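PDB 3KST: endo-1,4-beta-xylanase, which probably hydrolyses O-glycosidic bonds in xylan-type plant polysaccharides as a calcium-containing glycoside hydrolase of family 43. Local coordinates for residues 96-101 with 127-132; 103-108 with 121-126. One frame throughout, in Å; residues are numbered along the deposited sequence.

Interaction 1 (96-101 with 127-132)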
ATOM      1  N   PHE A  96       0.569   8.431  -5.280  1.00  9.66           N
ATOM      2  CA  PHE A  96       0.111   7.490  -6.295  1.00  8.96           C
ATOM      3  C   PHE A  96      -1.153   6.834  -5.735  1.00  8.51           C
ATOM      4  O   PHE A  96      -1.179   6.417  -4.588  1.00  8.70           O
ATOM      5  CB  PHE A  96       1.186   6.463  -6.610  1.00  9.63           C
ATOM      6  CG  PHE A  96       2.230   6.984  -7.535  1.00  8.74           C
ATOM      7  CD1 PHE A  96       3.255   7.814  -7.073  1.00 10.70           C
ATOM      8  CD2 PHE A  96       2.142   6.726  -8.897  1.00 10.93           C
ATOM      9  CE1 PHE A  96       4.208   8.324  -7.992  1.00 10.64           C
ATOM     10  CE2 PHE A  96       3.081   7.224  -9.780  1.00 11.46           C
ATOM     11  CZ  PHE A  96       4.105   8.015  -9.333  1.00 11.71           C
ATOM     12  N   TYR A  97      -2.190   6.724  -6.549  1.00  8.77           N
ATOM     13  CA  TYR A  97      -3.490   6.264  -6.038  1.00  8.47           C
ATOM     14  C   TYR A  97      -4.408   5.757  -7.133  1.00  9.20           C
ATOM     15  O   TYR A  97      -4.068   5.846  -8.305  1.00  9.38           O
ATOM     16  CB  TYR A  97      -4.156   7.426  -5.306  1.00  9.55           C
ATOM     17  CG  TYR A  97      -4.450   8.648  -6.158  1.00  5.89           C
ATOM     18  CD1 TYR A  97      -3.440   9.581  -6.479  1.00  7.29           C
ATOM     19  CD2 TYR A  97      -5.733   8.888  -6.640  1.00  6.66           C
ATOM     20  CE1 TYR A  97      -3.709  10.737  -7.275  1.00  6.14           C
ATOM     21  CE2 TYR A  97      -6.035  10.060  -7.431  1.00  6.41           C
ATOM     22  CZ  TYR A  97      -5.006  10.975  -7.736  1.00  8.46           C
ATOM     23  OH  TYR A  97      -5.281  12.097  -8.498  1.00  8.20           O
ATOM     24  N   SER A  98      -5.558   5.214  -6.722  1.00  8.76           N
ATOM     25  CA  SER A  98      -6.594   4.774  -7.614  1.00  8.27           C
ATOM     26  C   SER A  98      -7.776   5.700  -7.466  1.00  8.29           C
ATOM     27  O   SER A  98      -8.024   6.215  -6.406  1.00  7.54           O
ATOM     28  CB  SER A  98      -7.003   3.353  -7.282  1.00  7.84           C
ATOM     29  OG  SER A  98      -5.878   2.498  -7.331  1.00  9.49           O
ATOM     30  N   ALA A  99      -8.482   5.940  -8.555  1.00  7.76           N
ATOM     31  CA  ALA A  99      -9.696   6.755  -8.562  1.00  6.91           C
ATOM     32  C   ALA A  99     -10.543   6.250  -9.727  1.00  7.49           C
ATOM     33  O   ALA A  99     -10.035   6.135 -10.830  1.00  7.40           O
ATOM     34  CB  ALA A  99      -9.362   8.276  -8.688  1.00  7.86           C
ATOM     35  N   GLU A 100     -11.811   5.899  -9.475  1.00  8.64           N
ATOM     36  CA  GLU A 100     -12.703   5.271 -10.476  1.00  9.16           C
ATOM     37  C   GLU A 100     -12.070   4.070 -11.222  1.00  8.91           C
ATOM     38  O   GLU A 100     -12.257   3.907 -12.436  1.00 10.20           O
ATOM     39  CB  GLU A 100     -13.247   6.290 -11.491  1.00  9.66           C
ATOM     40  CG  GLU A 100     -13.876   7.535 -10.915  1.00 10.82           C
ATOM     41  CD  GLU A 100     -14.808   8.282 -11.864  1.00 11.36           C
ATOM     42  OE1 GLU A 100     -15.017   7.842 -13.023  1.00 12.46           O
ATOM     43  OE2 GLU A 100     -15.357   9.317 -11.431  1.00 11.27           O
ATOM     44  N   GLU A 101     -11.319   3.245 -10.481  1.00  8.75           N
ATOM     45  CA  GLU A 101     -10.625   2.080 -11.006  1.00  9.52           C
ATOM     46  C   GLU A 101      -9.556   2.408 -12.073  1.00  8.97           C
ATOM     47  O   GLU A 101      -9.314   1.588 -12.955  1.00  8.93           O
ATOM     48  CB  GLU A 101     -11.628   0.991 -11.486  1.00  8.85           C
ATOM     49  CG  GLU A 101     -12.437   0.402 -10.318  1.00 10.69           C
ATOM     50  CD  GLU A 101     -13.580  -0.489 -10.732  1.00 14.11           C
ATOM     51  OE1 GLU A 101     -14.420  -0.060 -11.561  1.00 12.26           O
ATOM     52  OE2 GLU A 101     -13.664  -1.605 -10.182  1.00 18.02           O
ATOM     53  N   LYS A 127      -8.264   0.286 -16.987  1.00 10.96           N
ATOM     54  CA  LYS A 127      -8.655   0.136 -15.580  1.00 11.59           C
ATOM     55  C   LYS A 127      -7.529  -0.565 -14.798  1.00 10.03           C
ATOM     56  O   LYS A 127      -6.946  -1.556 -15.238  1.00  9.94           O
ATOM     57  CB  LYS A 127      -9.953  -0.644 -15.408  1.00 11.99           C
ATOM     58  CG  LYS A 127     -11.230   0.075 -15.773  1.00 14.52           C
ATOM     59  CD  LYS A 127     -12.448  -0.761 -15.379  1.00 16.61           C
ATOM     60  CE  LYS A 127     -13.735  -0.246 -16.028  1.00 18.47           C
ATOM     61  NZ  LYS A 127     -14.955  -0.969 -15.572  1.00 19.19           N
ATOM     62  N   SER A 128      -7.211  -0.019 -13.630  1.00  8.97           N
ATOM     63  CA  SER A 128      -6.116  -0.516 -12.827  1.00  9.29           C
ATOM     64  C   SER A 128      -6.168   0.122 -11.468  1.00  8.60           C
ATOM     65  O   SER A 128      -6.632   1.245 -11.343  1.00  8.58           O
ATOM     66  CB  SER A 128      -4.718  -0.301 -13.502  1.00  9.58           C
ATOM     67  OG  SER A 128      -4.615   0.911 -14.266  1.00 12.42           O
ATOM     68  N   ILE A 129      -5.628  -0.585 -10.480  1.00  9.12           N
ATOM     69  CA  ILE A 129      -5.612  -0.097  -9.118  1.00  8.58           C
ATOM     70  C   ILE A 129      -4.340  -0.495  -8.364  1.00  8.76           C
ATOM     71  O   ILE A 129      -3.459  -1.223  -8.887  1.00  8.03           O
ATOM     72  CB  ILE A 129      -6.852  -0.643  -8.346  1.00  8.45           C
ATOM     73  CG1 ILE A 129      -6.861  -2.183  -8.333  1.00  8.13           C
ATOM     74  CG2 ILE A 129      -8.162  -0.067  -8.926  1.00  8.74           C
ATOM     75  CD1 ILE A 129      -7.977  -2.779  -7.523  1.00  8.94           C
ATOM     76  N   ASP A 130      -4.240  -0.009  -7.124  1.00  8.41           N
ATOM     77  CA  ASP A 130      -3.197  -0.443  -6.182  1.00  8.28           C
ATOM     78  C   ASP A 130      -1.729  -0.136  -6.581  1.00  8.56           C
ATOM     79  O   ASP A 130      -0.821  -0.941  -6.401  1.00  8.27           O
ATOM     80  CB  ASP A 130      -3.384  -1.930  -5.785  1.00  9.27           C
ATOM     81  CG  ASP A 130      -4.689  -2.202  -5.092  1.00  9.05           C
ATOM     82  OD1 ASP A 130      -5.536  -1.306  -5.028  1.00  9.15           O
ATOM     83  OD2 ASP A 130      -4.841  -3.322  -4.561  1.00  9.48           O
ATOM     84  N   THR A 131      -1.539   1.070  -7.085  1.00  9.11           N
ATOM     85  CA  THR A 131      -0.219   1.579  -7.425  1.00  9.84           C
ATOM     86  C   THR A 131       0.792   1.450  -6.265  1.00  9.85           C
ATOM     87  O   THR A 131       0.465   1.731  -5.107  1.00 10.48           O
ATOM     88  CB  THR A 131      -0.252   3.079  -7.730  1.00  9.57           C
ATOM     89  OG1 THR A 131      -0.895   3.773  -6.650  1.00 11.02           O
ATOM     90  CG2 THR A 131      -0.948   3.372  -9.025  1.00 11.43           C
ATOM     91  N   SER A 132       2.003   1.029  -6.591  1.00  9.86           N
ATOM     92  CA  SER A 132       3.116   1.061  -5.645  1.00 10.23           C
ATOM     93  C   SER A 132       4.369   1.307  -6.476  1.00 10.41           C
ATOM     94  O   SER A 132       4.617   0.548  -7.416  1.00 10.28           O
ATOM     95  CB  SER A 132       3.267  -0.222  -4.844  1.00 10.18           C
ATOM     96  OG  SER A 132       4.221  -0.009  -3.815  1.00 10.48           O
TER
HETATM   97  O   HOH W   1      -3.499   3.044  -5.731  1.00  8.18           O
HETATM   98  O   HOH W   2     -15.583   1.200 -13.443  1.00 24.06           O

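Interaction 2 (103-108 with 121-126)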
ATOM      1  N   ILE A 103      -5.444   4.327 -12.352  1.00  8.45           N
ATOM      2  CA  ILE A 103      -4.284   4.743 -11.543  1.00  8.13           C
ATOM      3  C   ILE A 103      -3.865   6.163 -11.895  1.00  8.57           C
ATOM      4  O   ILE A 103      -3.830   6.522 -13.074  1.00  9.37           O
ATOM      5  CB  ILE A 103      -3.115   3.767 -11.629  1.00  9.23           C
ATOM      6  CG1 ILE A 103      -2.647   3.509 -13.071  1.00  8.61           C
ATOM      7  CG2 ILE A 103      -3.569   2.433 -11.022  1.00  8.94           C
ATOM      8  CD1 ILE A 103      -1.374   2.702 -13.164  1.00 10.45           C
ATOM      9  N   CYS A 104      -3.511   6.913 -10.861  1.00  9.81           N
ATOM     10  CA  CYS A 104      -3.240   8.340 -10.924  1.00  9.38           C
ATOM     11  C   CYS A 104      -2.100   8.781 -10.046  1.00  9.98           C
ATOM     12  O   CYS A 104      -1.749   8.111  -9.060  1.00 10.22           O
ATOM     13  CB  CYS A 104      -4.482   9.092 -10.419  1.00  9.38           C
ATOM     14  SG  CYS A 104      -6.017   8.810 -11.295  1.00 12.15           S
ATOM     15  N   VAL A 105      -1.576   9.972 -10.360  1.00 10.12           N
ATOM     16  CA  VAL A 105      -0.512  10.566  -9.573  1.00 10.31           C
ATOM     17  C   VAL A 105      -0.743  12.068  -9.419  1.00 10.51           C
ATOM     18  O   VAL A 105      -1.113  12.750 -10.397  1.00 11.05           O
ATOM     19  CB  VAL A 105       0.915  10.257 -10.165  1.00  9.69           C
ATOM     20  CG1 VAL A 105       1.056  10.744 -11.601  1.00 12.17           C
ATOM     21  CG2 VAL A 105       2.037  10.824  -9.273  1.00 10.23           C
ATOM     22  N   ALA A 106      -0.553  12.534  -8.184  1.00 10.39           N
ATOM     23  CA  ALA A 106      -0.644  13.940  -7.788  1.00  9.85           C
ATOM     24  C   ALA A 106       0.623  14.293  -7.043  1.00  9.94           C
ATOM     25  O   ALA A 106       1.398  13.409  -6.645  1.00 10.02           O
ATOM     26  CB  ALA A 106      -1.883  14.174  -6.881  1.00 10.54           C
ATOM     27  N   THR A 107       0.892  15.590  -6.913  1.00 10.72           N
ATOM     28  CA  THR A 107       2.064  16.049  -6.191  1.00 11.21           C
ATOM     29  C   THR A 107       1.733  17.116  -5.143  1.00 10.83           C
ATOM     30  O   THR A 107       0.707  17.794  -5.214  1.00 11.02           O
ATOM     31  CB  THR A 107       3.207  16.584  -7.136  1.00 10.84           C
ATOM     32  OG1 THR A 107       2.878  17.881  -7.650  1.00 13.22           O
ATOM     33  CG2 THR A 107       3.490  15.647  -8.296  1.00 11.25           C
ATOM     34  N   SER A 108       2.668  17.262  -4.213  1.00 12.01           N
ATOM     35  CA  SER A 108       2.621  18.248  -3.133  1.00 12.03           C
ATOM     36  C   SER A 108       4.021  18.667  -2.736  1.00 11.63           C
ATOM     37  O   SER A 108       4.973  17.910  -2.865  1.00 11.05           O
ATOM     38  CB  SER A 108       1.918  17.647  -1.910  1.00 11.95           C
ATOM     39  OG  SER A 108       1.858  18.530  -0.773  1.00 10.37           O
ATOM     40  N   GLN A 121      -6.209  13.662 -15.127  1.00 12.42           N
ATOM     41  CA  GLN A 121      -6.244  12.430 -15.898  1.00 13.20           C
ATOM     42  C   GLN A 121      -5.402  11.363 -15.245  1.00 12.80           C
ATOM     43  O   GLN A 121      -4.473  11.669 -14.505  1.00 12.92           O
ATOM     44  CB  GLN A 121      -5.723  12.693 -17.312  1.00 13.90           C
ATOM     45  CG  GLN A 121      -6.680  13.518 -18.164  1.00 16.22           C
ATOM     46  CD  GLN A 121      -8.032  12.846 -18.378  1.00 17.79           C
ATOM     47  OE1 GLN A 121      -8.107  11.639 -18.604  1.00 21.31           O
ATOM     48  NE2 GLN A 121      -9.101  13.618 -18.293  1.00 19.84           N
ATOM     49  N   PRO A 122      -5.719  10.099 -15.529  1.00 13.17           N
ATOM     50  CA  PRO A 122      -4.916   9.016 -14.980  1.00 12.57           C
ATOM     51  C   PRO A 122      -3.603   8.846 -15.773  1.00 12.69           C
ATOM     52  O   PRO A 122      -3.382   9.516 -16.795  1.00 11.78           O
ATOM     53  CB  PRO A 122      -5.834   7.811 -15.148  1.00 12.81           C
ATOM     54  CG  PRO A 122      -6.588   8.105 -16.326  1.00 13.34           C
ATOM     55  CD  PRO A 122      -6.793   9.580 -16.387  1.00 12.38           C
ATOM     56  N   ILE A 123      -2.750   7.953 -15.280  1.00 11.61           N
ATOM     57  CA  ILE A 123      -1.422   7.636 -15.866  1.00 12.04           C
ATOM     58  C   ILE A 123      -1.607   7.003 -17.258  1.00 12.07           C
ATOM     59  O   ILE A 123      -0.899   7.369 -18.198  1.00 12.14           O
ATOM     60  CB  ILE A 123      -0.635   6.700 -14.870  1.00 11.59           C
ATOM     61  CG1 ILE A 123      -0.269   7.456 -13.588  1.00 11.02           C
ATOM     62  CG2 ILE A 123       0.610   6.072 -15.463  1.00 11.59           C
ATOM     63  CD1 ILE A 123      -0.081   6.505 -12.390  1.00 10.40           C
ATOM     64  N   TRP A 124      -2.558   6.073 -17.366  1.00 12.70           N
ATOM     65  CA  TRP A 124      -2.934   5.425 -18.633  1.00 12.75           C
ATOM     66  C   TRP A 124      -4.441   5.103 -18.619  1.00 13.34           C
ATOM     67  O   TRP A 124      -5.093   5.184 -17.566  1.00 12.88           O
ATOM     68  CB  TRP A 124      -2.033   4.206 -18.904  1.00 12.88           C
ATOM     69  CG  TRP A 124      -2.351   2.951 -18.130  1.00 12.17           C
ATOM     70  CD1 TRP A 124      -2.767   2.851 -16.811  1.00 13.46           C
ATOM     71  CD2 TRP A 124      -2.160   1.616 -18.582  1.00 11.93           C
ATOM     72  NE1 TRP A 124      -2.917   1.544 -16.468  1.00 13.12           N
ATOM     73  CE2 TRP A 124      -2.537   0.756 -17.527  1.00 12.61           C
ATOM     74  CE3 TRP A 124      -1.755   1.055 -19.803  1.00 12.46           C
ATOM     75  CZ2 TRP A 124      -2.497  -0.649 -17.653  1.00 10.97           C
ATOM     76  CZ3 TRP A 124      -1.713  -0.335 -19.925  1.00 11.16           C
ATOM     77  CH2 TRP A 124      -2.092  -1.170 -18.854  1.00 12.57           C
ATOM     78  N   SER A 125      -4.978   4.688 -19.764  1.00 13.36           N
ATOM     79  CA  SER A 125      -6.431   4.493 -19.924  1.00 14.73           C
ATOM     80  C   SER A 125      -7.065   3.210 -19.417  1.00 13.73           C
ATOM     81  O   SER A 125      -8.272   3.208 -19.144  1.00 14.65           O
ATOM     82  CB  SER A 125      -6.812   4.681 -21.399  1.00 14.42           C
ATOM     83  OG  SER A 125      -6.210   3.696 -22.219  1.00 19.56           O
ATOM     84  N   GLU A 126      -6.293   2.121 -19.326  1.00 12.81           N
ATOM     85  CA  GLU A 126      -6.849   0.835 -18.860  1.00 12.24           C
ATOM     86  C   GLU A 126      -7.119   0.861 -17.371  1.00 11.57           C
ATOM     87  O   GLU A 126      -6.260   1.328 -16.622  1.00  9.76           O
ATOM     88  CB  GLU A 126      -5.899  -0.339 -19.110  1.00 12.27           C
ATOM     89  CG  GLU A 126      -6.538  -1.722 -18.830  1.00 14.85           C
ATOM     90  CD  GLU A 126      -5.645  -2.892 -19.212  1.00 15.79           C
ATOM     91  OE1 GLU A 126      -5.092  -2.897 -20.340  1.00 15.94           O
ATOM     92  OE2 GLU A 126      -5.468  -3.829 -18.388  1.00 15.66           O
TER
HETATM   93  O   HOH W   3      -5.371   3.811 -15.231  1.00 10.97           O
HETATM   94  O   HOH W   4      -2.225  10.650 -13.205  1.00  9.75           O

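Interaction 1 (96-101 with 127-132)
Ser98 and Asp130 meet through a somewhat bent hydrogen bond (145° at the hydrogen): the amide N of Asp130 donates to Ser98 OG over 3.0 Å. With OG anti to its own carbonyl carbon (chi1 -56°), the hydroxyl lies over the backbone of Ile129 and Asp130, only 3.2 Å from Ile129 CA. Serine suits this place because its short arm brings an acceptor to a buried amide. The strands 96-99 and 129-132 run antiparallel at 172°, yet they are joined by this side-chain-to-backbone bond and a water, not by a ladder of backbone pairs. The water hydrogen-bonds Ser98 OG and Thr131 OG1, each at 2.9 Å. Thr131 OG1 lies 3.2 Å from Tyr97 N at a poor angle for a hydrogen bond, a packing contact like that with Phe96 CB, while the Phe96 ring leads away toward Leu143 and Met159.

Past the end of strand 96-99, Ser128 N donates to Glu101 O at 2.7 Å, from above the carbonyl plane. The extended side chains of Glu101 and Lys127 cross obliquely; OE1 and NZ are 4.1 Å apart, beyond a salt bridge, and a water bridges them. The side chain of Asp130 starts away from strand 96-99, and OD2 accepts from the amide of Gly191, beside the predicted proton donor Glu190. The contact thus joins the middle strand of one blade (92-99) to the innermost strand of the next (129-135) in a five-bladed beta-propeller, at the predicted pKa-modulating aspartate of the family 43 active site.

Interaction 2 (103-108 with 121-126)
Ile103 and Ile123 bring together the outer strand of a beta-propeller blade and the connection that leads to the next blade. Strand 102-108 is the edge of its three-stranded antiparallel sheet within the chain, and 121-126 runs beside it without regular structure. A single direct backbone bond ties the two: Ile123 N donates to Ile103 O at 2.8 Å, nearly straight at 170°. Pro122, which has no amide hydrogen to offer, comes just before this donor and packs its ring carbon CB against the same carbonyl oxygen.

The apolar side chains divide the work. Ile123 has CG1 anti to its carbonyl carbon (chi1 -68°), where CG1 meets Val105 CG1, the two side chains crossing at about a right angle. Farther along the chain, Ile123 CD1 lies 3.8 Å from Cys104 N and 4.0 Å from Ile103 CG1. Beta-branched Ile103 and Val105 suit a strand, and Ile123 supplies an apolar side chain from the loop to pack on them; Ile123 also reaches Leu143 of the following blade. Ile103 holds CG1 between its backbone N and carbonyl carbon (chi1 56°), which brings this branch to the edge of the Trp124 indole, near the ring plane. Glu126 CB lies over one face of that ring, toward its rim, and the indole NE1 is engaged by Ser128 OG. On the neighbouring residue Cys104, SG rests on Pro122, 3.9 Å from its CA, a compact and polarisable partner for a proline.

Two waters complete the seam where backbone groups stand too far apart to pair. One takes Val105 N and donates to Gln121 O; the other accepts from Ile103 N at 2.9 Å and donates to both Trp124 O and Glu126 O.

How the interactions relate
Strands 92-99 and 102-108 are neighbours in one sheet, joined between the interactions by a probable bond from Cys104 N to Tyr97 O, and segment 127-132 directly continues 121-126. Interaction 2 is therefore nested in the chain loop that interaction 1 closes. Interaction 1 is largely buried, nearer the centre of the chain and the calcium; near the predicted active site one serine hydroxyl takes a strand amide, and a water links it to a threonine hydroxyl. Interaction 2 lies farther out, is only partly buried, and is mostly apolar, with waters bridging main-chain groups. Ile103 unites them: CG2 packs on Ser128 O, and CB on Thr131 CG2.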